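PDB 4LTU: ferredoxin from Rhodopseudomonas palustris, which carries a single [2Fe-2S] cluster and probably shuttles electrons between redox partners, as adrenodoxin and putidaredoxin do. Local coordinates for residues Pro2-Ile7 / Asp22-Ala27; Asp34-Glu39 / Leu100-Arg105. One frame throughout, in Å; residues are numbered along the deposited sequence.

Contact 1: residues Pro2-Ile7 / Asp22-Ala27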
loop_
_atom_site.group_PDB
_atom_site.type_symbol
_atom_site.label_atom_id
_atom_site.label_comp_id
_atom_site.label_asym_id
_atom_site.label_seq_id
_atom_site.Cartn_x
_atom_site.Cartn_y
_atom_site.Cartn_z
ATOM N N PRO A 2 -11.286 5.303 -9.627
ATOM C CA PRO A 2 -11.736 4.783 -8.339
ATOM C C PRO A 2 -11.217 5.553 -7.126
ATOM O O PRO A 2 -10.806 6.727 -7.226
ATOM C CB PRO A 2 -11.203 3.347 -8.349
ATOM C CG PRO A 2 -11.289 2.945 -9.774
ATOM C CD PRO A 2 -10.983 4.211 -10.574
ATOM N N SER A 3 -11.256 4.884 -5.981
ATOM C CA SER A 3 -11.091 5.530 -4.711
ATOM C C SER A 3 -10.514 4.525 -3.731
ATOM O O SER A 3 -10.987 3.381 -3.636
ATOM C CB SER A 3 -12.462 6.002 -4.213
ATOM O OG SER A 3 -12.340 7.033 -3.255
ATOM N N ILE A 4 -9.492 4.972 -3.004
ATOM C CA ILE A 4 -8.811 4.155 -2.030
ATOM C C ILE A 4 -8.983 4.823 -0.703
ATOM O O ILE A 4 -8.791 6.024 -0.581
ATOM C CB ILE A 4 -7.270 4.079 -2.262
ATOM C CG1 ILE A 4 -6.915 3.621 -3.673
ATOM C CG2 ILE A 4 -6.615 3.145 -1.241
ATOM C CD1 ILE A 4 -5.483 3.957 -4.016
ATOM N N THR A 5 -9.296 4.028 0.307
ATOM C CA THR A 5 -9.339 4.516 1.686
ATOM C C THR A 5 -8.018 4.192 2.396
ATOM O O THR A 5 -7.622 3.027 2.446
ATOM C CB THR A 5 -10.516 3.855 2.423
ATOM O OG1 THR A 5 -11.672 3.871 1.563
ATOM C CG2 THR A 5 -10.819 4.565 3.696
ATOM N N PHE A 6 -7.338 5.215 2.929
ATOM C CA PHE A 6 -6.129 5.011 3.731
ATOM C C PHE A 6 -6.394 5.286 5.218
ATOM O O PHE A 6 -7.024 6.297 5.552
ATOM C CB PHE A 6 -4.988 5.926 3.277
ATOM C CG PHE A 6 -4.216 5.427 2.071
ATOM C CD1 PHE A 6 -3.093 4.608 2.229
ATOM C CD2 PHE A 6 -4.583 5.817 0.786
ATOM C CE1 PHE A 6 -2.356 4.164 1.109
ATOM C CE2 PHE A 6 -3.861 5.377 -0.338
ATOM C CZ PHE A 6 -2.749 4.553 -0.179
ATOM N N ILE A 7 -5.896 4.411 6.099
ATOM C CA ILE A 7 -6.034 4.615 7.554
ATOM C C ILE A 7 -4.684 4.731 8.267
ATOM O O ILE A 7 -3.839 3.849 8.163
ATOM C CB ILE A 7 -6.907 3.511 8.197
ATOM C CG1 ILE A 7 -8.339 3.650 7.700
ATOM C CG2 ILE A 7 -6.825 3.546 9.745
ATOM C CD1 ILE A 7 -8.987 2.338 7.430
ATOM N N ASP A 22 -2.886 3.408 -11.619
ATOM C CA ASP A 22 -2.029 3.970 -10.585
ATOM C C ASP A 22 -1.769 2.888 -9.557
ATOM O O ASP A 22 -2.657 2.090 -9.226
ATOM C CB ASP A 22 -2.656 5.173 -9.867
ATOM C CG ASP A 22 -3.025 6.319 -10.805
ATOM O OD1 ASP A 22 -2.605 6.339 -11.966
ATOM O OD2 ASP A 22 -3.750 7.221 -10.366
ATOM N N SER A 23 -0.530 2.836 -9.081
ATOM C CA SER A 23 -0.251 2.099 -7.884
ATOM C C SER A 23 -0.888 2.878 -6.716
ATOM O O SER A 23 -1.200 4.061 -6.852
ATOM C CB SER A 23 1.249 1.948 -7.717
ATOM O OG SER A 23 1.807 3.191 -7.373
ATOM N N ALA A 24 -1.062 2.201 -5.586
ATOM C CA ALA A 24 -1.585 2.783 -4.346
ATOM C C ALA A 24 -0.635 3.826 -3.781
ATOM O O ALA A 24 -1.061 4.776 -3.124
ATOM C CB ALA A 24 -1.851 1.670 -3.304
ATOM N N MET A 25 0.648 3.638 -4.038
ATOM C CA MET A 25 1.682 4.553 -3.597
ATOM C C MET A 25 1.590 5.883 -4.373
ATOM O O MET A 25 1.661 6.985 -3.792
ATOM C CB MET A 25 3.067 3.910 -3.791
ATOM C CG MET A 25 4.229 4.834 -3.382
ATOM S SD MET A 25 5.668 4.593 -4.440
ATOM C CE MET A 25 5.023 5.182 -5.997
ATOM N N PHE A 26 1.454 5.755 -5.687
ATOM C CA PHE A 26 1.353 6.891 -6.553
ATOM C C PHE A 26 0.137 7.705 -6.084
ATOM O O PHE A 26 0.252 8.902 -5.782
ATOM C CB PHE A 26 1.209 6.418 -8.009
ATOM C CG PHE A 26 0.974 7.535 -8.991
ATOM C CD1 PHE A 26 2.047 8.131 -9.664
ATOM C CD2 PHE A 26 -0.329 7.996 -9.246
ATOM C CE1 PHE A 26 1.835 9.170 -10.570
ATOM C CE2 PHE A 26 -0.554 9.023 -10.141
ATOM C CZ PHE A 26 0.534 9.621 -10.811
ATOM N N ALA A 27 -1.006 7.031 -5.995
ATOM C CA ALA A 27 -2.233 7.629 -5.495
ATOM C C ALA A 27 -2.038 8.357 -4.168
ATOM O O ALA A 27 -2.439 9.494 -4.039
ATOM C CB ALA A 27 -3.346 6.562 -5.376
#
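Ile4 and Phe6, two residues apart on strand 3-7, both turn their CB toward the first turn of the helix that begins at Ala24, and between them they make the whole contact. Ile4 is the one to follow outward. From CB the chain splits: CG2 lies anti to the backbone N, while CG1 is set anti to the carbonyl carbon (chi1 -54°). An extended second torsion, chi2 162°, then carries CD1 across to the helix, and this one methyl does all the touching. It meets the methyl of Ala27, with CD1 to CB at 3.6 Å, and lies 4.1 Å from CA of Ala24, so its end rests against residues three apart on the same helical turn.

Phe6 reaches the helix farther along the strand. Its ring approaches with an edge: CZ sits 3.4 Å from O of Ala24, with the oxygen near the plane of the ring. That places the slightly positive C-H rim, not the pi face, against the carbonyl. The same CZ also packs on CB of Ala24, at 4.3 Å.

The helical turn itself is fastened at its start by Ser23, the N-cap, whose OG accepts from N of Phe26 at 3.1 Å with a nearly straight N-H...O angle of 161°. Leu100 of the neighbouring strand touches both Phe6 and Ala24, and Val16 covers Ile4 and Phe6 from strand 13-17. On this helix Met25, whose CB points away from strand 3-7, touches the iron-sulfur cluster. A short helix laid on a mixed sheet by small alanines is the arrangement of the beta-grasp fold of [2Fe-2S] ferredoxins.

Contact 2: residues Asp34-Glu39 / Leu100-Arg105. Unlike the reference sequence in segment 100-105: Ile102 (reference Leu).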
loop_
_atom_site.group_PDB
_atom_site.type_symbol
_atom_site.label_atom_id
_atom_site.label_comp_id
_atom_site.label_asym_id
_atom_site.label_seq_id
_atom_site.Cartn_x
_atom_site.Cartn_y
_atom_site.Cartn_z
ATOM N N ASP A 34 1.956 11.834 3.084
ATOM C CA ASP A 34 3.408 11.927 3.287
ATOM C C ASP A 34 4.093 10.734 3.957
ATOM O O ASP A 34 5.264 10.438 3.671
ATOM C CB ASP A 34 3.741 13.223 4.068
ATOM C CG ASP A 34 3.655 14.483 3.192
ATOM O OD1 ASP A 34 3.870 14.383 1.966
ATOM O OD2 ASP A 34 3.380 15.581 3.732
ATOM N N SER A 35 3.379 10.043 4.841
ATOM C CA SER A 35 3.976 8.945 5.608
ATOM C C SER A 35 4.630 7.821 4.783
ATOM O O SER A 35 5.533 7.118 5.286
ATOM C CB SER A 35 2.928 8.336 6.528
ATOM O OG SER A 35 1.769 8.015 5.789
ATOM N N ILE A 36 4.139 7.617 3.558
ATOM C CA ILE A 36 4.651 6.581 2.664
ATOM C C ILE A 36 5.949 7.074 2.053
ATOM O O ILE A 36 5.944 7.902 1.144
ATOM C CB ILE A 36 3.636 6.235 1.558
ATOM C CG1 ILE A 36 2.519 5.350 2.136
ATOM C CG2 ILE A 36 4.357 5.604 0.310
ATOM C CD1 ILE A 36 1.393 4.995 1.136
ATOM N N VAL A 37 7.068 6.585 2.574
ATOM C CA VAL A 37 8.352 7.156 2.205
ATOM C C VAL A 37 8.810 6.718 0.803
ATOM O O VAL A 37 9.308 7.554 0.007
ATOM C CB VAL A 37 9.418 6.957 3.323
ATOM C CG1 VAL A 37 10.749 7.548 2.912
ATOM C CG2 VAL A 37 8.937 7.646 4.612
ATOM N N ALA A 38 8.635 5.432 0.491
ATOM C CA ALA A 38 8.915 4.944 -0.857
ATOM C C ALA A 38 10.288 5.390 -1.409
ATOM O O ALA A 38 10.368 6.076 -2.428
ATOM C CB ALA A 38 7.790 5.385 -1.793
ATOM N N GLU A 39 11.366 4.969 -0.755
ATOM C CA GLU A 39 12.737 5.440 -1.094
ATOM C C GLU A 39 13.055 5.274 -2.583
ATOM O O GLU A 39 13.634 6.189 -3.211
ATOM C CB GLU A 39 13.789 4.728 -0.219
ATOM C CG GLU A 39 15.303 5.072 -0.494
ATOM C CD GLU A 39 15.923 4.254 -1.658
ATOM O OE1 GLU A 39 15.756 3.005 -1.680
ATOM O OE2 GLU A 39 16.566 4.867 -2.561
ATOM N N LEU A 100 -6.590 0.561 2.886
ATOM C CA LEU A 100 -5.221 0.255 3.285
ATOM C C LEU A 100 -4.870 0.978 4.573
ATOM O O LEU A 100 -5.210 2.136 4.747
ATOM C CB LEU A 100 -4.218 0.619 2.186
ATOM C CG LEU A 100 -4.439 0.172 0.744
ATOM C CD1 LEU A 100 -3.422 0.939 -0.142
ATOM C CD2 LEU A 100 -4.317 -1.345 0.605
ATOM N N ARG A 101 -4.220 0.269 5.479
ATOM C CA ARG A 101 -3.736 0.877 6.700
ATOM C C ARG A 101 -2.229 0.939 6.608
ATOM O O ARG A 101 -1.578 0.016 6.090
ATOM C CB ARG A 101 -4.227 0.101 7.926
ATOM C CG ARG A 101 -5.788 0.008 7.929
ATOM C CD ARG A 101 -6.388 -0.441 9.255
ATOM N NE ARG A 101 -6.703 -1.860 9.218
ATOM C CZ ARG A 101 -7.919 -2.362 9.378
ATOM N NH1 ARG A 101 -8.953 -1.554 9.630
ATOM N NH2 ARG A 101 -8.090 -3.679 9.314
ATOM N N ILE A 102 -1.690 2.039 7.116
ATOM C CA ILE A 102 -0.293 2.362 7.018
ATOM C C ILE A 102 0.397 2.115 8.363
ATOM O O ILE A 102 -0.180 2.385 9.422
ATOM C CB ILE A 102 -0.058 3.803 6.483
ATOM C CG1 ILE A 102 -1.079 4.787 7.011
ATOM C CG2 ILE A 102 -0.142 3.851 4.931
ATOM C CD1 ILE A 102 -1.055 6.143 6.246
ATOM N N PRO A 103 1.631 1.568 8.315
ATOM C CA PRO A 103 2.332 1.149 9.492
ATOM C C PRO A 103 2.878 2.317 10.285
ATOM O O PRO A 103 3.024 3.417 9.765
ATOM C CB PRO A 103 3.481 0.324 8.916
ATOM C CG PRO A 103 3.778 0.964 7.664
ATOM C CD PRO A 103 2.417 1.273 7.110
ATOM N N GLU A 104 3.167 2.050 11.552
ATOM C CA GLU A 104 3.768 3.019 12.470
ATOM C C GLU A 104 5.012 3.710 11.869
ATOM O O GLU A 104 5.264 4.890 12.115
ATOM C CB GLU A 104 4.105 2.297 13.766
ATOM C CG GLU A 104 4.520 3.178 14.918
ATOM C CD GLU A 104 5.052 2.359 16.090
ATOM O OE1 GLU A 104 4.403 2.391 17.168
ATOM O OE2 GLU A 104 6.106 1.677 15.918
ATOM N N ARG A 105 5.785 2.968 11.088
ATOM C CA ARG A 105 6.899 3.561 10.336
ATOM C C ARG A 105 7.273 2.783 9.074
ATOM O O ARG A 105 6.970 1.618 8.937
ATOM C CB ARG A 105 8.140 3.723 11.222
ATOM C CG ARG A 105 8.596 2.449 11.828
ATOM C CD ARG A 105 10.048 2.544 12.149
ATOM N NE ARG A 105 10.299 2.887 13.538
ATOM C CZ ARG A 105 11.320 2.386 14.231
ATOM N NH1 ARG A 105 12.154 1.515 13.651
ATOM N NH2 ARG A 105 11.505 2.739 15.504
#
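Ile102 has chi1 at 38°, which puts CG1 between its backbone N and carbonyl carbon and leaves CG2 anti to the carbonyl carbon; the two branches part, and each finds its own partner in 34-39. In this beta-grasp ferredoxin, this is where the chain leaving strand 99-101 packs against the loop between helix 24-29 and strand 50-53. Ile36, with CG1 anti to the carbonyl carbon (chi1 -77°), offers the flank of its longer branch, and its CG1 lies 4.1 Å from CG2 of Ile102. The two side chains cross at about a right angle, so they touch over a small patch.

Both isoleucines are buried. Ile36 also packs on Met25 and Ala28 of helix 24-29 and on Phe6, and its side chain is about 4 Å from that of the cluster ligand Cys49 and about 6 Å from the cluster. It is thus part of the apolar packing beside the metal site, while Ala38, two residues on, touches the cluster itself. Ile102 also touches Val51 of strand 50-53, and its backbone is hydrogen-bonded to Ile7. Toward the partly exposed margin the contact becomes mixed: Ser35 points its CB at the 100-105 segment, and its hydroxyl OG meets the methyl CD1 of Ile102 at 3.4 Å.

Overall arrangement
Starting at the N terminus, strand 3-7 runs out, strand 13-17 returns beside it, and the chain then enters helix 24-29; contact 1 closes this first loop by setting the helix on strand 3-7. Contact 2 opens only afterwards, at 34-39, and closes a much longer loop just after the last strand, 99-101, at Ile102. The two are thus in series, neither nested nor crossed, with centres about 12 Å apart. They join in space because strands 3-7 and 99-101 are parallel neighbours: Leu100 N probably bonds to Thr5 O, and Ile7 N to Leu100 O. Met25 against Ala38 links helix and cluster loop.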